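Local structure of uncharacterized protein (Alicyclobacillus acidocaldarius subsp. acidocaldarius, 3RQB) at residues Ala46-Ala51 with Phe78-Val83; Pro62-Val67 with Thr212-Ala217; Thr91-Leu96 with Thr109-Ile114; Leu180-Leu185 with Glu220-Gln225. The protein is of unknown function but is probably an acyl-CoA thioesterase with two hotdog halves. All coordinates share one frame; numbering follows the deposited sequence.

Contact 1 of 4, residues Ala46-Ala51 with Phe78-Val83; sequences ATMLKA and FVIEAV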
loop_
_atom_site.group_PDB
_atom_site.type_symbol
_atom_site.label_atom_id
_atom_site.label_comp_id
_atom_site.label_asym_id
_atom_site.label_seq_id
_atom_site.Cartn_x
_atom_site.Cartn_y
_atom_site.Cartn_z
ATOM N N ALA B 46 6.301 0.879 13.292
ATOM C CA ALA B 46 5.623 1.308 14.514
ATOM C C ALA B 46 6.279 2.595 14.994
ATOM O O ALA B 46 5.618 3.606 15.225
ATOM C CB ALA B 46 5.718 0.234 15.577
ATOM N N THR B 47 7.600 2.559 15.108
ATOM C CA THR B 47 8.366 3.768 15.377
ATOM C C THR B 47 8.017 4.950 14.453
ATOM O O THR B 47 7.800 6.052 14.930
ATOM C CB THR B 47 9.866 3.488 15.295
ATOM O OG1 THR B 47 10.235 2.622 16.373
ATOM C CG2 THR B 47 10.638 4.781 15.403
HETATM N N MSE B 48 7.965 4.728 13.143
HETATM C CA MSE B 48 7.599 5.792 12.206
HETATM C C MSE B 48 6.242 6.401 12.541
HETATM O O MSE B 48 6.021 7.590 12.310
HETATM C CB MSE B 48 7.585 5.285 10.758
HETATM C CG MSE B 48 8.967 5.039 10.170
HETATM SE SE MSE B 48 10.126 6.606 10.303
HETATM C CE MSE B 48 10.167 7.107 8.419
ATOM N N LEU B 49 5.335 5.582 13.075
ATOM C CA LEU B 49 3.961 6.010 13.370
ATOM C C LEU B 49 3.810 6.828 14.667
ATOM O O LEU B 49 3.065 7.827 14.713
ATOM C CB LEU B 49 3.039 4.790 13.410
ATOM C CG LEU B 49 1.555 5.040 13.683
ATOM C CD1 LEU B 49 0.922 5.869 12.571
ATOM C CD2 LEU B 49 0.826 3.714 13.846
ATOM N N LYS B 50 4.512 6.398 15.715
ATOM C CA LYS B 50 4.483 7.102 16.985
ATOM C C LYS B 50 4.857 8.548 16.765
ATOM O O LYS B 50 4.243 9.439 17.338
ATOM C CB LYS B 50 5.447 6.478 17.988
ATOM C CG LYS B 50 5.092 5.059 18.368
ATOM C CD LYS B 50 3.630 4.946 18.773
ATOM C CE LYS B 50 3.357 5.605 20.118
ATOM N NZ LYS B 50 1.916 5.480 20.498
ATOM N N ALA B 51 5.849 8.771 15.907
ATOM C CA ALA B 51 6.350 10.117 15.645
ATOM C C ALA B 51 5.202 11.063 15.346
ATOM O O ALA B 51 5.073 12.098 15.993
ATOM C CB ALA B 51 7.323 10.102 14.482
ATOM N N PHE B 78 18.953 7.461 15.926
ATOM C CA PHE B 78 18.456 7.980 14.664
ATOM C C PHE B 78 17.630 9.202 14.979
ATOM O O PHE B 78 17.365 9.507 16.147
ATOM C CB PHE B 78 17.558 6.977 13.969
ATOM C CG PHE B 78 16.390 6.577 14.789
ATOM C CD1 PHE B 78 15.237 7.325 14.777
ATOM C CD2 PHE B 78 16.452 5.458 15.601
ATOM C CE1 PHE B 78 14.161 6.950 15.546
ATOM C CE2 PHE B 78 15.377 5.083 16.380
ATOM C CZ PHE B 78 14.234 5.822 16.348
ATOM N N VAL B 79 17.250 9.914 13.926
ATOM C CA VAL B 79 16.433 11.102 14.056
ATOM C C VAL B 79 15.260 11.032 13.084
ATOM O O VAL B 79 15.420 10.605 11.942
ATOM C CB VAL B 79 17.280 12.345 13.777
ATOM C CG1 VAL B 79 16.648 13.207 12.697
ATOM C CG2 VAL B 79 17.478 13.123 15.050
ATOM N N ILE B 80 14.076 11.441 13.534
ATOM C CA ILE B 80 12.917 11.451 12.656
ATOM C C ILE B 80 12.330 12.831 12.543
ATOM O O ILE B 80 12.076 13.485 13.541
ATOM C CB ILE B 80 11.807 10.537 13.161
ATOM C CG1 ILE B 80 12.361 9.136 13.428
ATOM C CG2 ILE B 80 10.663 10.487 12.138
ATOM C CD1 ILE B 80 11.342 8.156 13.990
ATOM N N GLU B 81 12.079 13.264 11.321
ATOM C CA GLU B 81 11.449 14.551 11.110
ATOM C C GLU B 81 10.044 14.338 10.575
ATOM O O GLU B 81 9.866 13.965 9.415
ATOM C CB GLU B 81 12.271 15.317 10.093
ATOM C CG GLU B 81 11.829 16.722 9.847
ATOM C CD GLU B 81 12.780 17.433 8.921
ATOM O OE1 GLU B 81 13.884 17.812 9.381
ATOM O OE2 GLU B 81 12.432 17.586 7.728
ATOM N N ALA B 82 9.038 14.605 11.403
ATOM C CA ALA B 82 7.651 14.333 11.010
ATOM C C ALA B 82 6.814 15.604 10.747
ATOM O O ALA B 82 6.487 16.332 11.684
ATOM C CB ALA B 82 6.973 13.445 12.055
ATOM N N VAL B 83 6.453 15.851 9.482
ATOM C CA VAL B 83 5.671 17.043 9.106
ATOM C C VAL B 83 4.173 16.782 8.970
ATOM O O VAL B 83 3.755 15.880 8.235
ATOM C CB VAL B 83 6.146 17.679 7.767
ATOM C CG1 VAL B 83 5.337 18.936 7.461
ATOM C CG2 VAL B 83 7.628 17.997 7.806
#

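Contact 2 of 4, residues Pro62-Val67 with Thr212-Ala217; sequences PLALTV and TVYFLA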
loop_
_atom_site.group_PDB
_atom_site.type_symbol
_atom_site.label_atom_id
_atom_site.label_comp_id
_atom_site.label_asym_id
_atom_site.label_seq_id
_atom_site.Cartn_x
_atom_site.Cartn_y
_atom_site.Cartn_z
ATOM N N PRO B 62 -5.026 7.307 13.568
ATOM C CA PRO B 62 -4.426 6.752 12.351
ATOM C C PRO B 62 -5.412 6.090 11.399
ATOM O O PRO B 62 -6.346 5.389 11.797
ATOM C CB PRO B 62 -3.473 5.692 12.891
ATOM C CG PRO B 62 -3.106 6.180 14.247
ATOM C CD PRO B 62 -4.313 6.887 14.783
ATOM N N LEU B 63 -5.156 6.303 10.119
ATOM C CA LEU B 63 -5.884 5.643 9.054
ATOM C C LEU B 63 -4.962 4.712 8.259
ATOM O O LEU B 63 -5.169 3.496 8.216
ATOM C CB LEU B 63 -6.523 6.692 8.154
ATOM C CG LEU B 63 -7.611 7.416 8.942
ATOM C CD1 LEU B 63 -8.146 8.648 8.223
ATOM C CD2 LEU B 63 -8.722 6.434 9.265
ATOM N N ALA B 64 -3.954 5.287 7.613
ATOM C CA ALA B 64 -3.061 4.502 6.781
ATOM C C ALA B 64 -1.604 4.826 7.073
ATOM O O ALA B 64 -1.283 5.913 7.552
ATOM C CB ALA B 64 -3.372 4.738 5.313
ATOM N N LEU B 65 -0.735 3.861 6.781
ATOM C CA LEU B 65 0.706 4.041 6.869
ATOM C C LEU B 65 1.425 3.336 5.722
ATOM O O LEU B 65 1.134 2.180 5.408
ATOM C CB LEU B 65 1.243 3.504 8.192
ATOM C CG LEU B 65 2.764 3.663 8.317
ATOM C CD1 LEU B 65 3.212 5.096 7.993
ATOM C CD2 LEU B 65 3.274 3.248 9.692
ATOM N N THR B 66 2.359 4.050 5.099
ATOM C CA THR B 66 3.247 3.479 4.100
ATOM C C THR B 66 4.660 3.816 4.522
ATOM O O THR B 66 4.998 4.989 4.682
ATOM C CB THR B 66 2.992 4.060 2.695
ATOM O OG1 THR B 66 1.732 3.589 2.192
ATOM C CG2 THR B 66 4.114 3.657 1.744
ATOM N N VAL B 67 5.469 2.784 4.738
ATOM C CA VAL B 67 6.861 2.960 5.124
ATOM C C VAL B 67 7.734 2.414 4.028
ATOM O O VAL B 67 7.557 1.280 3.601
ATOM C CB VAL B 67 7.224 2.163 6.395
ATOM C CG1 VAL B 67 8.709 2.313 6.707
ATOM C CG2 VAL B 67 6.376 2.587 7.580
ATOM N N THR B 212 2.801 -1.221 3.483
ATOM C CA THR B 212 1.615 -0.384 3.687
ATOM C C THR B 212 0.620 -1.070 4.621
ATOM O O THR B 212 0.498 -2.295 4.614
ATOM C CB THR B 212 0.900 -0.008 2.358
ATOM O OG1 THR B 212 1.715 0.898 1.606
ATOM C CG2 THR B 212 -0.411 0.683 2.635
ATOM N N VAL B 213 -0.061 -0.276 5.447
ATOM C CA VAL B 213 -1.122 -0.795 6.315
ATOM C C VAL B 213 -2.329 0.148 6.459
ATOM O O VAL B 213 -2.197 1.341 6.751
ATOM C CB VAL B 213 -0.600 -1.142 7.721
ATOM C CG1 VAL B 213 -0.043 0.097 8.391
ATOM C CG2 VAL B 213 -1.716 -1.739 8.566
ATOM N N TYR B 214 -3.515 -0.410 6.278
ATOM C CA TYR B 214 -4.738 0.351 6.452
ATOM C C TYR B 214 -5.401 -0.141 7.730
ATOM O O TYR B 214 -5.555 -1.358 7.910
ATOM C CB TYR B 214 -5.668 0.091 5.266
ATOM C CG TYR B 214 -5.128 0.538 3.926
ATOM C CD1 TYR B 214 -4.016 1.371 3.839
ATOM C CD2 TYR B 214 -5.748 0.146 2.751
ATOM C CE1 TYR B 214 -3.539 1.797 2.614
ATOM C CE2 TYR B 214 -5.278 0.563 1.521
ATOM C CZ TYR B 214 -4.175 1.387 1.455
ATOM O OH TYR B 214 -3.717 1.802 0.226
ATOM N N PHE B 215 -5.788 0.763 8.629
ATOM C CA PHE B 215 -6.523 0.292 9.799
ATOM C C PHE B 215 -8.013 0.416 9.532
ATOM O O PHE B 215 -8.571 1.498 9.673
ATOM C CB PHE B 215 -6.222 1.174 11.012
ATOM C CG PHE B 215 -4.765 1.336 11.308
ATOM C CD1 PHE B 215 -4.136 0.502 12.216
ATOM C CD2 PHE B 215 -4.029 2.340 10.702
ATOM C CE1 PHE B 215 -2.789 0.647 12.503
ATOM C CE2 PHE B 215 -2.684 2.494 10.981
ATOM C CZ PHE B 215 -2.062 1.645 11.885
ATOM N N LEU B 216 -8.681 -0.708 9.291
ATOM C CA LEU B 216 -10.086 -0.685 8.888
ATOM C C LEU B 216 -11.014 -0.532 10.086
ATOM O O LEU B 216 -12.063 0.123 10.010
ATOM C CB LEU B 216 -10.430 -1.924 8.051
ATOM C CG LEU B 216 -9.618 -1.962 6.754
ATOM C CD1 LEU B 216 -9.392 -3.387 6.266
ATOM C CD2 LEU B 216 -10.277 -1.095 5.683
ATOM N N ALA B 217 -10.617 -1.140 11.194
ATOM C CA ALA B 217 -11.414 -1.079 12.396
ATOM C C ALA B 217 -11.268 0.289 13.033
ATOM O O ALA B 217 -10.168 0.865 13.080
ATOM C CB ALA B 217 -10.997 -2.160 13.361
#

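Contact 3 of 4, residues Thr91-Leu96 with Thr109-Ile114; sequences TQHFTL and TAVFGI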
loop_
_atom_site.group_PDB
_atom_site.type_symbol
_atom_site.label_atom_id
_atom_site.label_comp_id
_atom_site.label_asym_id
_atom_site.label_seq_id
_atom_site.Cartn_x
_atom_site.Cartn_y
_atom_site.Cartn_z
ATOM N N THR B 91 -9.562 15.278 8.722
ATOM C CA THR B 91 -8.462 14.480 8.170
ATOM C C THR B 91 -7.078 15.173 8.123
ATOM O O THR B 91 -6.989 16.389 7.944
ATOM C CB THR B 91 -8.872 13.972 6.778
ATOM O OG1 THR B 91 -8.291 12.692 6.538
ATOM C CG2 THR B 91 -8.470 14.957 5.684
ATOM N N GLN B 92 -6.006 14.392 8.292
ATOM C CA GLN B 92 -4.635 14.929 8.397
ATOM C C GLN B 92 -3.534 14.048 7.757
ATOM O O GLN B 92 -3.499 12.835 7.980
ATOM C CB GLN B 92 -4.302 15.157 9.870
ATOM C CG GLN B 92 -3.103 16.048 10.110
ATOM C CD GLN B 92 -2.732 16.114 11.574
ATOM O OE1 GLN B 92 -3.080 15.226 12.352
ATOM N NE2 GLN B 92 -2.024 17.167 11.959
ATOM N N HIS B 93 -2.615 14.660 7.004
ATOM C CA HIS B 93 -1.555 13.914 6.311
ATOM C C HIS B 93 -0.149 14.238 6.825
ATOM O O HIS B 93 0.218 15.412 6.930
ATOM C CB HIS B 93 -1.570 14.218 4.812
ATOM C CG HIS B 93 -2.684 13.564 4.060
ATOM N ND1 HIS B 93 -3.987 14.012 4.120
ATOM C CD2 HIS B 93 -2.683 12.515 3.202
ATOM C CE1 HIS B 93 -4.744 13.260 3.340
ATOM N NE2 HIS B 93 -3.980 12.344 2.773
ATOM N N PHE B 94 0.650 13.205 7.096
ATOM C CA PHE B 94 2.023 13.385 7.588
ATOM C C PHE B 94 3.079 12.883 6.618
ATOM O O PHE B 94 2.865 11.906 5.902
ATOM C CB PHE B 94 2.225 12.658 8.919
ATOM C CG PHE B 94 1.680 13.396 10.105
ATOM C CD1 PHE B 94 0.341 13.291 10.448
ATOM C CD2 PHE B 94 2.509 14.189 10.887
ATOM C CE1 PHE B 94 -0.165 13.975 11.542
ATOM C CE2 PHE B 94 2.010 14.873 11.985
ATOM C CZ PHE B 94 0.668 14.768 12.311
ATOM N N THR B 95 4.233 13.543 6.618
ATOM C CA THR B 95 5.395 13.088 5.850
ATOM C C THR B 95 6.572 12.888 6.800
ATOM O O THR B 95 6.957 13.805 7.521
ATOM C CB THR B 95 5.790 14.098 4.750
ATOM O OG1 THR B 95 4.921 13.946 3.617
ATOM C CG2 THR B 95 7.236 13.878 4.314
ATOM N N LEU B 96 7.146 11.694 6.819
ATOM C CA LEU B 96 8.199 11.427 7.790
ATOM C C LEU B 96 9.477 10.880 7.192
ATOM O O LEU B 96 9.483 10.205 6.152
ATOM C CB LEU B 96 7.715 10.488 8.890
ATOM C CG LEU B 96 6.322 10.766 9.442
ATOM C CD1 LEU B 96 5.287 10.016 8.619
ATOM C CD2 LEU B 96 6.249 10.352 10.889
ATOM N N THR B 109 4.683 7.834 4.977
ATOM C CA THR B 109 3.591 8.788 4.901
ATOM C C THR B 109 2.437 8.218 5.717
ATOM O O THR B 109 2.252 6.999 5.793
ATOM C CB THR B 109 3.150 9.086 3.435
ATOM O OG1 THR B 109 2.645 7.892 2.819
ATOM C CG2 THR B 109 4.318 9.629 2.610
ATOM N N ALA B 110 1.670 9.096 6.347
ATOM C CA ALA B 110 0.564 8.642 7.172
ATOM C C ALA B 110 -0.661 9.531 7.030
ATOM O O ALA B 110 -0.564 10.740 6.765
ATOM C CB ALA B 110 0.987 8.547 8.640
ATOM N N VAL B 111 -1.818 8.914 7.219
ATOM C CA VAL B 111 -3.059 9.643 7.190
ATOM C C VAL B 111 -3.762 9.470 8.518
ATOM O O VAL B 111 -4.028 8.354 8.939
ATOM C CB VAL B 111 -3.958 9.128 6.073
ATOM C CG1 VAL B 111 -5.163 10.037 5.918
ATOM C CG2 VAL B 111 -3.166 9.045 4.767
ATOM N N PHE B 112 -4.056 10.586 9.174
ATOM C CA PHE B 112 -4.854 10.586 10.396
ATOM C C PHE B 112 -6.190 11.214 10.099
ATOM O O PHE B 112 -6.295 12.068 9.226
ATOM C CB PHE B 112 -4.180 11.401 11.487
ATOM C CG PHE B 112 -3.046 10.703 12.140
ATOM C CD1 PHE B 112 -1.871 10.462 11.446
ATOM C CD2 PHE B 112 -3.142 10.294 13.455
ATOM C CE1 PHE B 112 -0.811 9.825 12.055
ATOM C CE2 PHE B 112 -2.085 9.654 14.070
ATOM C CZ PHE B 112 -0.916 9.419 13.368
ATOM N N GLY B 113 -7.217 10.794 10.824
ATOM C CA GLY B 113 -8.528 11.377 10.645
ATOM C C GLY B 113 -9.477 11.038 11.771
ATOM O O GLY B 113 -9.287 10.056 12.492
ATOM N N ILE B 114 -10.504 11.865 11.927
ATOM C CA ILE B 114 -11.547 11.606 12.900
ATOM C C ILE B 114 -12.722 10.977 12.191
ATOM O O ILE B 114 -13.277 11.559 11.250
ATOM C CB ILE B 114 -12.018 12.899 13.568
ATOM C CG1 ILE B 114 -10.820 13.629 14.191
ATOM C CG2 ILE B 114 -13.119 12.587 14.599
ATOM C CD1 ILE B 114 -10.757 15.116 13.865
#

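Contact 4 of 4, residues Leu180-Leu185 with Glu220-Gln225; sequences LDHAAL and ETIFRQ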
loop_
_atom_site.group_PDB
_atom_site.type_symbol
_atom_site.label_atom_id
_atom_site.label_comp_id
_atom_site.label_asym_id
_atom_site.label_seq_id
_atom_site.Cartn_x
_atom_site.Cartn_y
_atom_site.Cartn_z
ATOM N N LEU B 180 -3.407 -3.705 23.054
ATOM C CA LEU B 180 -3.266 -3.403 21.646
ATOM C C LEU B 180 -3.514 -1.937 21.368
ATOM O O LEU B 180 -4.444 -1.349 21.915
ATOM C CB LEU B 180 -4.223 -4.247 20.815
ATOM C CG LEU B 180 -3.950 -4.128 19.318
ATOM C CD1 LEU B 180 -2.492 -4.462 19.010
ATOM C CD2 LEU B 180 -4.886 -5.027 18.542
ATOM N N ASP B 181 -2.664 -1.356 20.525
ATOM C CA ASP B 181 -2.873 -0.012 19.997
ATOM C C ASP B 181 -2.422 0.019 18.541
ATOM O O ASP B 181 -2.064 -1.006 17.983
ATOM C CB ASP B 181 -2.140 1.040 20.837
ATOM C CG ASP B 181 -0.644 1.068 20.580
ATOM O OD1 ASP B 181 -0.095 0.075 20.065
ATOM O OD2 ASP B 181 -0.013 2.096 20.906
ATOM N N HIS B 182 -2.429 1.186 17.920
ATOM C CA HIS B 182 -2.177 1.247 16.484
ATOM C C HIS B 182 -0.771 0.828 16.072
ATOM O O HIS B 182 -0.596 0.011 15.167
ATOM C CB HIS B 182 -2.532 2.628 15.938
ATOM C CG HIS B 182 -3.992 2.950 16.048
ATOM N ND1 HIS B 182 -4.900 2.649 15.053
ATOM C CD2 HIS B 182 -4.707 3.520 17.047
ATOM C CE1 HIS B 182 -6.107 3.032 15.428
ATOM N NE2 HIS B 182 -6.017 3.564 16.635
ATOM N N ALA B 183 0.239 1.372 16.735
ATOM C CA ALA B 183 1.607 1.053 16.336
ATOM C C ALA B 183 1.914 -0.444 16.508
ATOM O O ALA B 183 2.538 -1.065 15.647
ATOM C CB ALA B 183 2.616 1.932 17.083
ATOM N N ALA B 184 1.452 -1.020 17.613
ATOM C CA ALA B 184 1.698 -2.427 17.910
ATOM C C ALA B 184 1.091 -3.265 16.805
ATOM O O ALA B 184 1.626 -4.312 16.399
ATOM C CB ALA B 184 1.075 -2.791 19.238
ATOM N N LEU B 185 -0.043 -2.774 16.325
ATOM C CA LEU B 185 -0.809 -3.438 15.295
ATOM C C LEU B 185 -0.073 -3.401 13.958
ATOM O O LEU B 185 0.056 -4.421 13.293
ATOM C CB LEU B 185 -2.176 -2.774 15.193
ATOM C CG LEU B 185 -3.096 -3.362 14.129
ATOM C CD1 LEU B 185 -3.064 -4.888 14.165
ATOM C CD2 LEU B 185 -4.514 -2.836 14.299
ATOM N N GLU B 220 -11.758 2.324 18.593
ATOM C CA GLU B 220 -12.323 1.737 19.813
ATOM C C GLU B 220 -12.308 0.223 19.748
ATOM O O GLU B 220 -11.987 -0.453 20.732
ATOM C CB GLU B 220 -13.748 2.235 20.053
ATOM C CG GLU B 220 -13.869 3.755 20.195
ATOM C CD GLU B 220 -14.215 4.465 18.884
ATOM O OE1 GLU B 220 -13.377 4.480 17.953
ATOM O OE2 GLU B 220 -15.334 5.019 18.792
ATOM N N THR B 221 -12.654 -0.298 18.575
ATOM C CA THR B 221 -12.591 -1.729 18.317
ATOM C C THR B 221 -11.186 -2.249 18.557
ATOM O O THR B 221 -10.983 -3.248 19.254
ATOM C CB THR B 221 -12.944 -2.053 16.863
ATOM O OG1 THR B 221 -14.347 -1.835 16.640
ATOM C CG2 THR B 221 -12.582 -3.512 16.549
ATOM N N ILE B 222 -10.213 -1.564 17.967
ATOM C CA ILE B 222 -8.815 -1.958 18.098
ATOM C C ILE B 222 -8.416 -2.122 19.575
ATOM O O ILE B 222 -7.915 -3.173 19.992
ATOM C CB ILE B 222 -7.885 -0.961 17.354
ATOM C CG1 ILE B 222 -7.981 -1.186 15.829
ATOM C CG2 ILE B 222 -6.450 -1.096 17.853
ATOM C CD1 ILE B 222 -7.396 -0.065 14.946
ATOM N N PHE B 223 -8.673 -1.083 20.363
ATOM C CA PHE B 223 -8.321 -1.075 21.776
ATOM C C PHE B 223 -9.009 -2.192 22.547
ATOM O O PHE B 223 -8.421 -2.797 23.442
ATOM C CB PHE B 223 -8.661 0.284 22.365
ATOM C CG PHE B 223 -7.917 1.411 21.708
ATOM C CD1 PHE B 223 -6.663 1.194 21.145
ATOM C CD2 PHE B 223 -8.460 2.686 21.636
ATOM C CE1 PHE B 223 -5.956 2.231 20.536
ATOM C CE2 PHE B 223 -7.759 3.728 21.016
ATOM C CZ PHE B 223 -6.507 3.497 20.470
ATOM N N ARG B 224 -10.239 -2.486 22.145
ATOM C CA ARG B 224 -11.074 -3.493 22.781
ATOM C C ARG B 224 -10.332 -4.825 22.987
ATOM O O ARG B 224 -10.578 -5.544 23.956
ATOM C CB ARG B 224 -12.303 -3.698 21.897
ATOM C CG ARG B 224 -13.431 -4.526 22.471
ATOM C CD ARG B 224 -14.629 -4.461 21.524
ATOM N NE ARG B 224 -14.991 -3.074 21.211
ATOM C CZ ARG B 224 -15.384 -2.642 20.012
ATOM N NH1 ARG B 224 -15.468 -3.492 18.994
ATOM N NH2 ARG B 224 -15.692 -1.359 19.832
ATOM N N GLN B 225 -9.426 -5.147 22.069
ATOM C CA GLN B 225 -8.708 -6.423 22.085
ATOM C C GLN B 225 -7.784 -6.604 23.296
ATOM O O GLN B 225 -7.552 -7.728 23.753
ATOM C CB GLN B 225 -7.889 -6.574 20.801
ATOM C CG GLN B 225 -8.650 -6.243 19.527
ATOM C CD GLN B 225 -9.794 -7.204 19.245
ATOM O OE1 GLN B 225 -9.694 -8.403 19.492
ATOM N NE2 GLN B 225 -10.888 -6.676 18.718
#

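Contact 1 of 4, residues Ala46-Ala51 with Phe78-Val83
This contact belongs to the N-terminal hotdog half, in which helix 41-53 lies against a curled antiparallel sheet. Residues 46-51 of the helix face residues 78-83 of strand 77-87. The two segment axes pass 9.1 Å apart and cross at -50°, so the helix runs obliquely over the strand. Alternation along the strand turns Phe78, Ile80 and Ala82 to the helix. Ile80 fills the tight middle. Its CD1 meets Thr47 CG2 at 3.7 Å, from an oblique direction. Ile80 CD1 also touches SE of Met48, a selenomethionine, at 4.2 Å. The Met48 side chain starts away from the strand, and bends at chi2 and chi3 bring SE back to it. The other branch of Ile80, CG2, lies 4.1 Å from Ala51 CB. Ala51 CB also packs on Ala82 CB at 4.1 Å. Here two small residues let the backbones come nearest, with 6.4 Å between the CA atoms of Ala51 and Ala82.

The other side of the strand is looser. Val79 and Glu81 are partly exposed there, and Glu81 is poorly ordered. On the helix, Lys50 is also partly exposed and leans on Ala183. Thr47 spends its hydroxyl on Ile43 O within its own helix. With CG2 anti to the backbone N, its methyl meets the Phe78 ring tip to tip, obliquely, 3.9 Å from CZ.

Contact 2 of 4, residues Pro62-Val67 with Thr212-Ala217
Strands 61-69 and 206-215 run antiparallel side by side and join the sheet of the N-terminal half to that of the C-terminal half. Leu65 and Val213 form a hydrogen-bonded pair. Val213 N gives to Leu65 O at 2.7 Å, nearly along the C=O axis. Leu65 N returns to Val213 O at 2.9 Å, in the carbonyl plane. Phe215 N adds an almost straight bond to Leu63 O, 2.8 Å long with 178° at the hydrogen. Leu63 and Ala64 both face Val111 on the other neighbouring strand, a classic beta bulge. In this double hotdog arrangement, the seam has two different faces.

One face carries Ala64, Thr66, Thr212 and Tyr214, and it meets the second subunit. The hydroxyls Thr66 OG1 and Thr212 OG1 hydrogen bond at 2.8 Å, with either as possible donor. Tyr214 puts CD1 obliquely against Ala64 CB, and its OH bonds Thr262 OG1 of the second subunit.

Leu65 and Val213 lie on the other face, where Leu65 packs on Leu49 of helix 41-53. Leu65 CB packs on Val213 CG1 at 3.6 Å. Phe215 brings the edge of its ring, at CD2, to Leu63 O near the ring plane. Phe215 CE2 meets Pro62 CB at 3.8 Å, obliquely to the ring. The Phe215 side chain also packs on Leu49, and the His182 ring meets its ring edge-to-face. An alanine here would remove this ring and would probably lose the packing on Pro62 and Leu49 and the edge-to-face contact with His182.

Contact 3 of 4, residues Thr91-Leu96 with Thr109-Ile114
Strands 91-100 and 103-113 form a beta hairpin in the N-terminal hotdog half. The segments are antiparallel, at 159°, and two hydrogen-bonded pairs hold them. Gln92 and Phe112 exchange both backbone bonds, and Phe94 and Ala110 do the same. Phe94 N to Ala110 O is 2.8 Å and close to straight, in the carbonyl plane. Ala110 N approaches Phe94 O at 3.1 Å from above the carbonyl plane.

His93 can be followed outward on the face it shares with Val111. Its CB lies 4.1 Å from Ala110 O. CG is anti to the carbonyl carbon, chi1 -75°, which lays the ring alongside Val111. His93 CD2 then meets Val111 CG2 at 3.8 Å. NE2 sits near both methyls, and His93 CE1 is 4.1 Å from Val111 CG1. Val111 CG1 lies over one face of the His93 ring, a CH-pi contact 4.2 Å from the centroid. The His93 side chain also packs on Phe69 of the second subunit. An alanine at His93 would remove the imidazole and would probably lose both the cover over Val111 and this subunit contact.

The opposite face carries Gln92, Phe94 and Phe112. The Gln92 chain is extended alongside Phe112, and its OE1 accepts from Leu59 N. Helix 41-53 covers the two phenylalanines, with Ala52 touching both. Their rings cross obliquely, with planes at 64°, and Phe94 CD1 comes 3.7 Å from Phe112 CD1.

Contact 4 of 4, residues Leu180-Leu185 with Glu220-Gln225
The start of helix 182-188 meets the short helix 219-224 in the C-terminal hotdog half. The apolar contacts come first. Ile222 lies in the middle, with both branches engaged. Ile222 CG2 is 4.2 Å from Leu180 CG. Ile222 CD1 lies 4.1 Å from Leu185 CD2, and the two side chains cross at about a right angle. Leu180 CD2 also packs on Gln225 CB, the two side chains pointing the same way.

The rings form a second group. Ile222 CD1 approaches His182 CE1 obliquely at 3.4 Å. Phe223 sets its ring almost perpendicular to that of His182, with planes at 85° and centroids 5.5 Å apart. The edge of the Phe223 ring faces the loop before the helix, where Phe223 CD1 lies 3.5 Å from Leu180 O and CE1 lies near Asp181 CA.

The polar bonds do not run between the two segments. Asp181 is the N-cap of its helix, and its OD1 accepts from Ala184 N at 3.1 Å. Chi1 of 76° places the carboxylate between the backbone N and the carbonyl carbon. Arg178 adds a salt bridge to the same oxygen. On the other segment, Gln225 NE2 makes a weak bond to Thr221 O.

The two helices are thus joined by shape and apolar surface. The carbon-rich surroundings of His182 would probably favour its neutral form.

From the N terminus, contact 1 opens on helix 41-53 and closes a short loop at strand 77-87. Contact 2 opens within that loop, on strand 61-69, and closes much later at residues 212-217, so the two cross. Contact 3 follows contact 1 in series, and its hairpin falls wholly within the long span of contact 2. Contact 4 opens at residues 180-185, before contact 2 has closed, and ends after it, so these two also cross. Contacts 1 and 3 build the N-terminal half, and contact 4 lies in the C-terminal half. Contact 2 bridges the halves. Ala183 and Lys50 bring contacts 1 and 4 together.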